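PDB 3GGD: SAM-dependent methyltransferase from Anabaena variabilis ATCC 29413, which probably transfers a methyl group from S-adenosyl-L-methionine to a substrate not yet identified, and binds the spent cofactor S-adenosyl-L-homocysteine. Local coordinates for residues F54-F63 with I123-R131; D210-F221 with T234-R245. One frame throughout, in Å; residues are numbered along the deposited sequence.

Interaction 1: F54-F63 with I123-R131; sequences FNPELPLIDF and IGDANIYMR. With SAH (S-adenosyl-L-homocysteine), chain E; EDO (1,2-ethanediol), chain N; EDO (1,2-ethanediol), chain L.
Strands 60-63 and 127-131 pair in parallel at the buried centre of the sheet. Four backbone hydrogen bonds form the ladder, from Asn127 N to Pro59 O at one end to Phe63 N to Tyr129 O at the other. On one face, Ile61 CD1 rests 3.6 Å from Ala126 CB and also meets Ile123 CD1, while Phe63 and Ile128 pack on helix 142-153. Phe63 CB meets Ile128 CG2 at 3.7 Å, and the selenium of Met130 (selenomethionine) makes an oblique Met-aromatic contact with the Phe63 ring. This is the Rossmann-like methyltransferase core, whose first and fourth strands lie side by side, their C-terminal ends toward the cofactor. On the other face, with CG anti to its carbonyl carbon (chi1 -68°), Asn127 stacks its amide over the Phe54 ring, the planes 27° apart. Its ND2 gives a weak hydrogen bond to Asn55 O (2.8 Å) and also donates to a water that in turn donates to Leu58 O; OD1 accepts from Ala158 N. Both ends of the buried amide thus find partners. Asp62 OD1 lies at the Tyr129 ring edge, its OD2 bonded to Thr71. At the strand end Arg131 NH1 donates to SAH OXT at 2.9 Å. Arg131 O accepts from SAH N at 2.8 Å.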
loop_
_atom_site.group_PDB
_atom_site.type_symbol
_atom_site.label_atom_id
_atom_site.label_comp_id
_atom_site.label_asym_id
_atom_site.label_seq_id
_atom_site.Cartn_x
_atom_site.Cartn_y
_atom_site.Cartn_z
ATOM N N PHE A 54 -4.334 18.247 -0.266
ATOM C CA PHE A 54 -4.110 17.911 -1.667
ATOM C C PHE A 54 -4.778 18.937 -2.590
ATOM O O PHE A 54 -5.912 19.279 -2.380
ATOM C CB PHE A 54 -4.764 16.558 -1.981
ATOM C CG PHE A 54 -3.944 15.333 -1.616
ATOM C CD1 PHE A 54 -2.902 15.380 -0.706
ATOM C CD2 PHE A 54 -4.273 14.095 -2.180
ATOM C CE1 PHE A 54 -2.200 14.236 -0.380
ATOM C CE2 PHE A 54 -3.574 12.929 -1.834
ATOM C CZ PHE A 54 -2.524 13.024 -0.958
ATOM N N ASN A 55 -4.101 19.382 -3.645
ATOM C CA ASN A 55 -4.797 20.155 -4.681
ATOM C C ASN A 55 -5.644 19.174 -5.512
ATOM O O ASN A 55 -5.075 18.310 -6.178
ATOM C CB ASN A 55 -3.784 20.837 -5.602
ATOM C CG ASN A 55 -4.450 21.456 -6.831
ATOM O OD1 ASN A 55 -5.693 21.369 -7.056
ATOM N ND2 ASN A 55 -3.634 22.032 -7.648
ATOM N N PRO A 56 -6.995 19.332 -5.536
ATOM C CA PRO A 56 -7.844 18.297 -6.182
ATOM C C PRO A 56 -7.884 18.427 -7.728
ATOM O O PRO A 56 -8.351 17.471 -8.428
ATOM C CB PRO A 56 -9.244 18.547 -5.584
ATOM C CG PRO A 56 -9.239 20.012 -5.275
ATOM C CD PRO A 56 -7.808 20.476 -5.059
ATOM N N GLU A 57 -7.373 19.551 -8.227
ATOM C CA GLU A 57 -7.129 19.741 -9.670
ATOM C C GLU A 57 -6.039 18.798 -10.251
ATOM O O GLU A 57 -5.914 18.681 -11.467
ATOM C CB GLU A 57 -6.765 21.212 -9.984
ATOM N N LEU A 58 -5.249 18.124 -9.423
ATOM C CA LEU A 58 -4.305 17.184 -9.980
ATOM C C LEU A 58 -4.948 15.808 -9.992
ATOM O O LEU A 58 -5.822 15.504 -9.150
ATOM C CB LEU A 58 -3.007 17.120 -9.173
ATOM C CG LEU A 58 -2.174 18.383 -8.944
ATOM C CD1 LEU A 58 -0.950 18.008 -8.098
ATOM C CD2 LEU A 58 -1.723 19.044 -10.254
ATOM N N PRO A 59 -4.490 14.949 -10.903
ATOM C CA PRO A 59 -4.981 13.588 -10.853
ATOM C C PRO A 59 -4.520 12.933 -9.552
ATOM O O PRO A 59 -3.463 13.305 -9.023
ATOM C CB PRO A 59 -4.286 12.890 -12.054
ATOM C CG PRO A 59 -3.161 13.781 -12.453
ATOM C CD PRO A 59 -3.475 15.158 -11.960
ATOM N N LEU A 60 -5.321 11.998 -9.056
ATOM C CA LEU A 60 -4.998 11.233 -7.864
ATOM C C LEU A 60 -4.638 9.819 -8.257
ATOM O O LEU A 60 -5.448 9.129 -8.887
ATOM C CB LEU A 60 -6.173 11.165 -6.882
ATOM C CG LEU A 60 -5.905 10.353 -5.585
ATOM C CD1 LEU A 60 -4.714 10.870 -4.748
ATOM C CD2 LEU A 60 -7.165 10.327 -4.731
ATOM N N ILE A 61 -3.442 9.383 -7.841
ATOM C CA ILE A 61 -3.036 8.014 -8.033
ATOM C C ILE A 61 -3.193 7.227 -6.743
ATOM O O ILE A 61 -2.737 7.672 -5.687
ATOM C CB ILE A 61 -1.546 7.913 -8.486
ATOM C CG1 ILE A 61 -1.386 8.449 -9.942
ATOM C CG2 ILE A 61 -1.024 6.447 -8.339
ATOM C CD1 ILE A 61 0.116 8.640 -10.392
ATOM N N ASP A 62 -3.905 6.086 -6.831
ATOM C CA ASP A 62 -3.938 5.039 -5.763
ATOM C C ASP A 62 -2.820 4.107 -6.161
ATOM O O ASP A 62 -2.956 3.301 -7.082
ATOM C CB ASP A 62 -5.275 4.283 -5.706
ATOM C CG ASP A 62 -5.372 3.335 -4.516
ATOM O OD1 ASP A 62 -4.341 3.064 -3.853
ATOM O OD2 ASP A 62 -6.494 2.843 -4.247
ATOM N N PHE A 63 -1.668 4.295 -5.523
ATOM C CA PHE A 63 -0.456 3.571 -5.879
ATOM C C PHE A 63 -0.437 2.208 -5.171
ATOM O O PHE A 63 -0.528 2.168 -3.940
ATOM C CB PHE A 63 0.804 4.340 -5.457
ATOM C CG PHE A 63 2.015 3.760 -6.061
ATOM C CD1 PHE A 63 2.592 2.625 -5.517
ATOM C CD2 PHE A 63 2.484 4.247 -7.267
ATOM C CE1 PHE A 63 3.666 2.018 -6.121
ATOM C CE2 PHE A 63 3.576 3.641 -7.896
ATOM C CZ PHE A 63 4.152 2.506 -7.330
ATOM N N ILE A 123 0.423 12.534 -17.746
ATOM C CA ILE A 123 -0.573 13.185 -16.889
ATOM C C ILE A 123 -0.072 14.371 -16.059
ATOM O O ILE A 123 -0.873 15.095 -15.454
ATOM C CB ILE A 123 -1.292 12.126 -16.000
ATOM C CG1 ILE A 123 -0.374 11.578 -14.913
ATOM C CG2 ILE A 123 -1.871 10.974 -16.881
ATOM C CD1 ILE A 123 -1.055 10.714 -13.829
ATOM N N GLY A 124 1.252 14.588 -16.027
ATOM C CA GLY A 124 1.826 15.596 -15.169
ATOM C C GLY A 124 1.890 15.149 -13.729
ATOM O O GLY A 124 1.699 13.964 -13.401
ATOM N N ASP A 125 2.125 16.113 -12.848
ATOM C CA ASP A 125 2.290 15.869 -11.431
ATOM C C ASP A 125 0.973 15.308 -10.895
ATOM O O ASP A 125 -0.095 15.798 -11.225
ATOM C CB ASP A 125 2.576 17.157 -10.660
ATOM C CG ASP A 125 3.945 17.773 -10.943
ATOM O OD1 ASP A 125 4.767 17.191 -11.679
ATOM O OD2 ASP A 125 4.172 18.850 -10.365
ATOM N N ALA A 126 1.062 14.303 -10.032
ATOM C CA ALA A 126 -0.116 13.634 -9.458
ATOM C C ALA A 126 -0.002 13.630 -7.933
ATOM O O ALA A 126 1.099 13.591 -7.385
ATOM C CB ALA A 126 -0.220 12.184 -9.951
ATOM N N ASN A 127 -1.145 13.650 -7.261
ATOM C CA ASN A 127 -1.162 13.349 -5.831
ATOM C C ASN A 127 -1.171 11.849 -5.698
ATOM O O ASN A 127 -1.558 11.161 -6.643
ATOM C CB ASN A 127 -2.386 13.927 -5.169
ATOM C CG ASN A 127 -2.369 15.423 -5.147
ATOM O OD1 ASN A 127 -1.330 16.021 -4.869
ATOM N ND2 ASN A 127 -3.534 16.047 -5.450
ATOM N N ILE A 128 -0.704 11.335 -4.554
ATOM C CA ILE A 128 -0.667 9.876 -4.327
ATOM C C ILE A 128 -1.268 9.472 -2.996
ATOM O O ILE A 128 -0.978 10.078 -1.947
ATOM C CB ILE A 128 0.777 9.286 -4.387
ATOM C CG1 ILE A 128 1.375 9.442 -5.786
ATOM C CG2 ILE A 128 0.787 7.777 -4.002
ATOM C CD1 ILE A 128 2.863 9.099 -5.898
ATOM N N TYR A 129 -2.135 8.462 -3.064
ATOM C CA TYR A 129 -2.612 7.726 -1.912
ATOM C C TYR A 129 -1.976 6.340 -1.991
ATOM O O TYR A 129 -2.096 5.645 -3.021
ATOM C CB TYR A 129 -4.145 7.566 -1.960
ATOM C CG TYR A 129 -4.722 6.671 -0.882
ATOM C CD1 TYR A 129 -4.944 7.143 0.396
ATOM C CD2 TYR A 129 -5.035 5.337 -1.141
ATOM C CE1 TYR A 129 -5.504 6.312 1.392
ATOM C CE2 TYR A 129 -5.624 4.517 -0.177
ATOM C CZ TYR A 129 -5.850 5.007 1.101
ATOM O OH TYR A 129 -6.402 4.204 2.094
HETATM N N MSE A 130 -1.279 5.948 -0.929
HETATM C CA MSE A 130 -0.683 4.633 -0.883
HETATM C C MSE A 130 -0.922 3.959 0.466
HETATM O O MSE A 130 -0.447 4.413 1.518
HETATM C CB MSE A 130 0.817 4.706 -1.171
HETATM C CG MSE A 130 1.459 3.332 -1.294
HETATM SE SE MSE A 130 3.382 3.489 -1.864
HETATM C CE MSE A 130 4.011 4.134 -0.279
ATOM N N ARG A 131 -1.639 2.846 0.421
ATOM C CA ARG A 131 -1.978 2.087 1.622
ATOM C C ARG A 131 -1.219 0.746 1.593
ATOM O O ARG A 131 -1.533 -0.177 0.814
ATOM C CB ARG A 131 -3.493 1.873 1.688
ATOM C CG ARG A 131 -3.934 1.156 2.967
ATOM C CD ARG A 131 -5.479 1.072 3.057
ATOM N NE ARG A 131 -5.915 0.460 4.313
ATOM C CZ ARG A 131 -6.196 -0.825 4.454
ATOM N NH1 ARG A 131 -6.096 -1.637 3.419
ATOM N NH2 ARG A 131 -6.606 -1.289 5.631
HETATM N N SAH E . -3.338 -0.510 -1.312
HETATM C CA SAH E . -4.130 -1.765 -1.407
HETATM C CB SAH E . -3.263 -3.040 -1.485
HETATM C CG SAH E . -2.233 -3.319 -0.375
HETATM S SD SAH E . -1.384 -4.895 -0.579
HETATM C C SAH E . -5.115 -1.896 -0.256
HETATM O O SAH E . -6.118 -2.647 -0.367
HETATM O OXT SAH E . -4.926 -1.292 0.799
HETATM C "C5'" SAH E . 0.093 -4.375 -1.405
HETATM C "C4'" SAH E . -0.126 -4.117 -2.925
HETATM O "O4'" SAH E . 1.111 -3.666 -3.526
HETATM C "C3'" SAH E . -0.550 -5.328 -3.776
HETATM O "O3'" SAH E . -1.714 -5.074 -4.543
HETATM C "C2'" SAH E . 0.625 -5.563 -4.716
HETATM O "O2'" SAH E . 0.319 -6.225 -5.961
HETATM C "C1'" SAH E . 1.205 -4.167 -4.852
HETATM N N9 SAH E . 2.595 -4.144 -5.323
HETATM C C8 SAH E . 3.579 -4.977 -4.888
HETATM N N7 SAH E . 4.738 -4.674 -5.495
HETATM C C5 SAH E . 4.477 -3.633 -6.343
HETATM C C6 SAH E . 5.266 -2.887 -7.317
HETATM N N6 SAH E . 6.561 -3.258 -7.445
HETATM N N1 SAH E . 4.694 -1.918 -8.046
HETATM C C2 SAH E . 3.364 -1.624 -7.884
HETATM N N3 SAH E . 2.602 -2.295 -7.020
HETATM C C4 SAH E . 3.081 -3.299 -6.261
HETATM C C1 EDO N . 6.070 20.444 -12.511
HETATM O O1 EDO N . 5.194 21.021 -11.549
HETATM C C2 EDO N . 7.356 19.957 -11.838
HETATM O O2 EDO N . 7.203 18.583 -11.366
HETATM C C1 EDO L . -6.090 1.696 8.401
HETATM O O1 EDO L . -6.886 0.572 7.986
HETATM C C2 EDO L . -6.307 2.946 7.500
HETATM O O2 EDO L . -6.231 2.676 6.066
HETATM O O HOH W 1 -1.383 18.529 -4.022
HETATM O O HOH W 2 -5.930 14.881 -6.509
HETATM O O HOH W 3 -2.555 2.116 -2.182
#

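Interaction 2: D210-F221 with T234-R245. With CO (cobalt (II) ion), chain C; EDO (1,2-ethanediol), chain R; EDO (1,2-ethanediol), chain O; SO4 (sulfate ion), chain I.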
loop_
_atom_site.group_PDB
_atom_site.type_symbol
_atom_site.label_atom_id
_atom_site.label_comp_id
_atom_site.label_asym_id
_atom_site.label_seq_id
_atom_site.Cartn_x
_atom_site.Cartn_y
_atom_site.Cartn_z
ATOM N N ASP A 210 14.633 14.964 0.057
ATOM C CA ASP A 210 14.206 16.176 -0.620
ATOM C C ASP A 210 12.727 16.496 -0.355
ATOM O O ASP A 210 12.173 17.386 -0.972
ATOM C CB ASP A 210 14.478 16.095 -2.136
ATOM C CG ASP A 210 14.002 14.791 -2.800
ATOM O OD1 ASP A 210 13.784 13.758 -2.114
ATOM O OD2 ASP A 210 13.966 14.773 -4.061
ATOM N N PHE A 211 12.091 15.778 0.565
ATOM C CA PHE A 211 10.682 16.041 0.874
ATOM C C PHE A 211 10.460 16.620 2.277
ATOM O O PHE A 211 11.192 16.336 3.207
ATOM C CB PHE A 211 9.839 14.764 0.706
ATOM C CG PHE A 211 9.563 14.412 -0.732
ATOM C CD1 PHE A 211 10.610 14.026 -1.577
ATOM C CD2 PHE A 211 8.275 14.525 -1.264
ATOM C CE1 PHE A 211 10.378 13.732 -2.923
ATOM C CE2 PHE A 211 8.042 14.242 -2.618
ATOM C CZ PHE A 211 9.077 13.834 -3.438
ATOM N N GLU A 212 9.426 17.445 2.384
ATOM C CA GLU A 212 8.925 17.994 3.636
ATOM C C GLU A 212 7.843 17.038 4.133
ATOM O O GLU A 212 7.090 16.509 3.322
ATOM C CB GLU A 212 8.288 19.363 3.353
ATOM C CG GLU A 212 7.950 20.180 4.577
ATOM C CD GLU A 212 7.213 21.478 4.257
ATOM O OE1 GLU A 212 7.052 21.823 3.061
ATOM O OE2 GLU A 212 6.772 22.137 5.213
ATOM N N ILE A 213 7.774 16.800 5.442
ATOM C CA ILE A 213 6.682 16.048 6.029
ATOM C C ILE A 213 5.656 17.099 6.465
ATOM O O ILE A 213 5.943 17.915 7.308
ATOM C CB ILE A 213 7.134 15.218 7.246
ATOM C CG1 ILE A 213 8.220 14.218 6.818
ATOM C CG2 ILE A 213 5.875 14.576 7.985
ATOM C CD1 ILE A 213 8.893 13.439 7.956
ATOM N N LEU A 214 4.480 17.100 5.851
ATOM C CA LEU A 214 3.445 18.085 6.209
ATOM C C LEU A 214 2.708 17.674 7.468
ATOM O O LEU A 214 2.253 18.522 8.226
ATOM C CB LEU A 214 2.439 18.246 5.060
ATOM C CG LEU A 214 3.055 18.665 3.706
ATOM C CD1 LEU A 214 1.929 18.963 2.728
ATOM C CD2 LEU A 214 4.035 19.863 3.873
ATOM N N SER A 215 2.611 16.368 7.703
ATOM C CA SER A 215 1.866 15.854 8.809
ATOM C C SER A 215 2.246 14.389 8.953
ATOM O O SER A 215 2.526 13.717 7.950
ATOM C CB SER A 215 0.380 15.953 8.405
ATOM O OG SER A 215 -0.453 15.418 9.376
ATOM N N GLN A 216 2.223 13.858 10.164
ATOM C CA GLN A 216 2.495 12.427 10.349
ATOM C C GLN A 216 1.866 11.913 11.600
ATOM O O GLN A 216 1.501 12.689 12.468
ATOM C CB GLN A 216 3.999 12.141 10.423
ATOM C CG GLN A 216 4.729 12.727 11.611
ATOM C CD GLN A 216 6.206 12.279 11.619
ATOM O OE1 GLN A 216 6.500 11.092 11.817
ATOM N NE2 GLN A 216 7.120 13.209 11.378
ATOM N N GLY A 217 1.780 10.594 11.716
ATOM C CA GLY A 217 1.315 9.995 12.975
ATOM C C GLY A 217 1.543 8.493 12.937
ATOM O O GLY A 217 2.292 7.982 12.101
ATOM N N GLU A 218 0.917 7.797 13.865
ATOM C CA GLU A 218 1.027 6.345 13.999
ATOM C C GLU A 218 -0.342 5.635 13.956
ATOM O O GLU A 218 -0.919 5.411 12.875
ATOM C CB GLU A 218 1.808 6.033 15.262
ATOM C CG GLU A 218 3.242 6.562 15.122
ATOM C CD GLU A 218 4.140 6.248 16.298
ATOM O OE1 GLU A 218 3.635 5.804 17.319
ATOM O OE2 GLU A 218 5.364 6.460 16.202
ATOM N N GLY A 219 -0.882 5.301 15.098
ATOM C CA GLY A 219 -2.169 4.595 15.130
ATOM C C GLY A 219 -2.098 3.137 14.690
ATOM O O GLY A 219 -1.053 2.486 14.772
ATOM N N LEU A 220 -3.238 2.644 14.216
ATOM C CA LEU A 220 -3.433 1.242 13.902
ATOM C C LEU A 220 -3.721 1.026 12.419
ATOM O O LEU A 220 -4.181 1.943 11.702
ATOM C CB LEU A 220 -4.586 0.689 14.734
ATOM C CG LEU A 220 -4.426 0.803 16.253
ATOM C CD1 LEU A 220 -5.740 0.353 16.957
ATOM C CD2 LEU A 220 -3.168 0.053 16.816
ATOM N N PHE A 221 -3.404 -0.182 11.955
ATOM C CA PHE A 221 -3.736 -0.609 10.600
ATOM C C PHE A 221 -4.803 -1.672 10.734
ATOM O O PHE A 221 -4.691 -2.556 11.577
ATOM C CB PHE A 221 -2.536 -1.186 9.868
ATOM C CG PHE A 221 -2.827 -1.524 8.446
ATOM C CD1 PHE A 221 -2.826 -0.533 7.477
ATOM C CD2 PHE A 221 -3.136 -2.828 8.071
ATOM C CE1 PHE A 221 -3.133 -0.842 6.146
ATOM C CE2 PHE A 221 -3.418 -3.148 6.755
ATOM C CZ PHE A 221 -3.421 -2.156 5.788
ATOM N N THR A 234 -5.129 -5.655 14.584
ATOM C CA THR A 234 -4.753 -4.324 14.137
ATOM C C THR A 234 -3.265 -4.025 14.459
ATOM O O THR A 234 -2.942 -3.489 15.522
ATOM C CB THR A 234 -5.626 -3.235 14.804
ATOM O OG1 THR A 234 -5.438 -3.287 16.217
ATOM C CG2 THR A 234 -7.123 -3.375 14.476
ATOM N N PRO A 235 -2.366 -4.368 13.545
ATOM C CA PRO A 235 -0.952 -4.048 13.762
ATOM C C PRO A 235 -0.655 -2.539 13.802
ATOM O O PRO A 235 -1.442 -1.724 13.298
ATOM C CB PRO A 235 -0.255 -4.680 12.551
ATOM C CG PRO A 235 -1.338 -4.811 11.500
ATOM C CD PRO A 235 -2.602 -5.057 12.265
ATOM N N PRO A 236 0.489 -2.163 14.398
ATOM C CA PRO A 236 0.838 -0.743 14.495
ATOM C C PRO A 236 1.154 -0.158 13.136
ATOM O O PRO A 236 1.784 -0.820 12.295
ATOM C CB PRO A 236 2.059 -0.735 15.409
ATOM C CG PRO A 236 2.654 -2.113 15.304
ATOM C CD PRO A 236 1.496 -3.038 15.038
ATOM N N ALA A 237 0.705 1.084 12.938
ATOM C CA ALA A 237 0.829 1.812 11.676
ATOM C C ALA A 237 1.736 3.027 11.833
ATOM O O ALA A 237 2.004 3.504 12.937
ATOM C CB ALA A 237 -0.553 2.240 11.161
ATOM N N PHE A 238 2.243 3.482 10.705
ATOM C CA PHE A 238 2.966 4.724 10.583
ATOM C C PHE A 238 2.350 5.384 9.367
ATOM O O PHE A 238 2.190 4.726 8.331
ATOM C CB PHE A 238 4.469 4.521 10.288
ATOM C CG PHE A 238 5.144 5.764 9.789
ATOM C CD1 PHE A 238 5.509 6.755 10.656
ATOM C CD2 PHE A 238 5.339 5.974 8.443
ATOM C CE1 PHE A 238 6.077 7.914 10.220
ATOM C CE2 PHE A 238 5.934 7.153 7.998
ATOM C CZ PHE A 238 6.276 8.121 8.913
ATOM N N TRP A 239 2.038 6.675 9.473
ATOM C CA TRP A 239 1.523 7.421 8.318
ATOM C C TRP A 239 2.113 8.815 8.254
ATOM O O TRP A 239 2.544 9.391 9.282
ATOM C CB TRP A 239 -0.035 7.498 8.311
ATOM C CG TRP A 239 -0.623 8.257 9.427
ATOM C CD1 TRP A 239 -1.070 7.735 10.606
ATOM C CD2 TRP A 239 -0.852 9.676 9.510
ATOM N NE1 TRP A 239 -1.554 8.724 11.408
ATOM C CE2 TRP A 239 -1.447 9.924 10.765
ATOM C CE3 TRP A 239 -0.629 10.749 8.646
ATOM C CZ2 TRP A 239 -1.799 11.208 11.198
ATOM C CZ3 TRP A 239 -0.981 12.019 9.072
ATOM C CH2 TRP A 239 -1.572 12.236 10.332
ATOM N N ALA A 240 2.150 9.338 7.027
ATOM C CA ALA A 240 2.668 10.674 6.773
ATOM C C ALA A 240 2.066 11.275 5.503
ATOM O O ALA A 240 1.636 10.556 4.584
ATOM C CB ALA A 240 4.248 10.668 6.685
ATOM N N VAL A 241 2.008 12.605 5.486
ATOM C CA VAL A 241 1.771 13.331 4.242
ATOM C C VAL A 241 3.083 14.076 3.926
ATOM O O VAL A 241 3.586 14.841 4.767
ATOM C CB VAL A 241 0.596 14.351 4.341
ATOM C CG1 VAL A 241 0.443 15.057 3.021
ATOM C CG2 VAL A 241 -0.729 13.649 4.754
ATOM N N ILE A 242 3.621 13.839 2.720
ATOM C CA ILE A 242 4.874 14.469 2.292
ATOM C C ILE A 242 4.698 15.188 0.950
ATOM O O ILE A 242 3.827 14.831 0.138
ATOM C CB ILE A 242 6.065 13.453 2.275
ATOM C CG1 ILE A 242 5.957 12.457 1.091
ATOM C CG2 ILE A 242 6.134 12.683 3.623
ATOM C CD1 ILE A 242 7.210 11.540 0.924
ATOM N N LYS A 243 5.511 16.220 0.740
ATOM C CA LYS A 243 5.498 17.000 -0.488
ATOM C C LYS A 243 6.941 17.503 -0.731
ATOM O O LYS A 243 7.654 17.818 0.223
ATOM C CB LYS A 243 4.523 18.145 -0.324
ATOM C CG LYS A 243 4.271 19.001 -1.576
ATOM C CD LYS A 243 3.090 19.926 -1.332
ATOM C CE LYS A 243 2.726 20.766 -2.555
ATOM N NZ LYS A 243 3.824 21.782 -2.734
ATOM N N HIS A 244 7.383 17.534 -1.990
ATOM C CA HIS A 244 8.744 17.990 -2.278
ATOM C C HIS A 244 8.982 19.368 -1.629
ATOM O O HIS A 244 8.123 20.287 -1.669
ATOM C CB HIS A 244 9.066 17.964 -3.801
ATOM C CG HIS A 244 10.534 18.044 -4.123
ATOM N ND1 HIS A 244 11.260 19.190 -3.915
ATOM C CD2 HIS A 244 11.408 17.135 -4.633
ATOM C CE1 HIS A 244 12.526 18.987 -4.259
ATOM N NE2 HIS A 244 12.647 17.756 -4.715
ATOM N N ARG A 245 10.157 19.521 -1.023
ATOM C CA ARG A 245 10.527 20.803 -0.432
ATOM C C ARG A 245 10.670 21.878 -1.511
ATOM O O ARG A 245 10.657 23.071 -1.192
ATOM C CB ARG A 245 11.852 20.669 0.335
ATOM C CG ARG A 245 13.063 20.508 -0.559
ATOM C CD ARG A 245 14.322 20.155 0.250
ATOM N NE ARG A 245 15.496 20.096 -0.615
ATOM C CZ ARG A 245 16.754 20.080 -0.189
ATOM N NH1 ARG A 245 17.036 20.068 1.096
ATOM N NH2 ARG A 245 17.748 20.069 -1.061
ATOM O OXT ARG A 245 10.800 21.578 -2.728
HETATM CO CO CO C . 14.043 16.370 -5.293
HETATM C C1 EDO R . -1.556 9.748 15.473
HETATM O O1 EDO R . -0.485 9.290 16.282
HETATM C C2 EDO R . -2.199 8.495 14.900
HETATM O O2 EDO R . -3.204 8.868 13.979
HETATM C C1 EDO O . 10.248 16.984 7.322
HETATM O O1 EDO O . 9.897 18.297 6.955
HETATM C C2 EDO O . 11.539 16.954 8.113
HETATM O O2 EDO O . 11.959 15.597 8.131
HETATM S S SO4 I . 3.107 23.700 -5.491
HETATM O O1 SO4 I . 2.462 24.637 -6.410
HETATM O O2 SO4 I . 2.129 22.697 -5.071
HETATM O O3 SO4 I . 3.631 24.399 -4.315
HETATM O O4 SO4 I . 4.199 23.061 -6.215
HETATM O O HOH W 4 6.471 21.388 0.597
#
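Segments 210-221 and 234-245 form an antiparallel hairpin-like pair at the edge of the sheet, strand 237-244 bonding on its far side to strand 158-164 and strand 211-217 outermost. A classic beta bulge interrupts the ladder: Leu214 N and, weakly, Ser215 N both turn to Val241 O. Packing is tight at Trp239. With CG placed between the backbone N and the carbonyl carbon (chi1 65°), the indole lies across Gly217, whose N sits 3.4 Å above the ring and whose CA makes a CH-pi contact; any side chain at Gly217 would strike CZ2. The Ser215 hydroxyl and Glu218 O lie at the indole edge, and Arg49 adds a cation-pi contact. Were an alanine here instead of Trp239, the Gly217 backbone would probably lose its aromatic cover and Arg49 its cation-pi partner. Near the C-terminus, His244 CB lies over the Phe211 ring, 4.2 Å from its centroid, and the imidazole turns its edge to that face. The solvent side is looser: Leu220 CD1 touches Thr234 OG1 at 3.7 Å, and Lys243 NZ holds a sulfate by weak bonds. Asp210 OD2 and His244 NE2 each bind cobalt at 2.0 Å, the carboxylate and imidazole planes 76° apart; a third ligand atom comes from elsewhere in the structure. His244 ND1 donates to Arg245 OXT at 2.7 Å, while Arg150 pairs with Asp210 OD1. Metal coordination through NE2 thus leaves ND1 as the protonated nitrogen, and the terminal carboxylate is likely to fix the ring's rotation and make it a stronger ligand.

Interactions 1 and 2 belong to one mixed sheet, their centres about 16 Å apart, with strand 158-164 lying between strands 127-131 and 237-244. Interaction 1 is complete along the chain before interaction 2 begins: the first lies within the parallel, cofactor-bearing part, the second forms the antiparallel edge. They meet where Arg131 NH2 packs 3.3 Å from Phe221 CZ, so the loop after strand 211-217 borders the arginine that holds the carboxylate of S-adenosyl-L-homocysteine. Asp85, Asp109, Gly110 and Trp23 also bind this ligand; the side chain of Phe221 stays about 11 Å from that of Trp23. The cobalt site lies at the opposite end of strand 237-244, away from the cofactor.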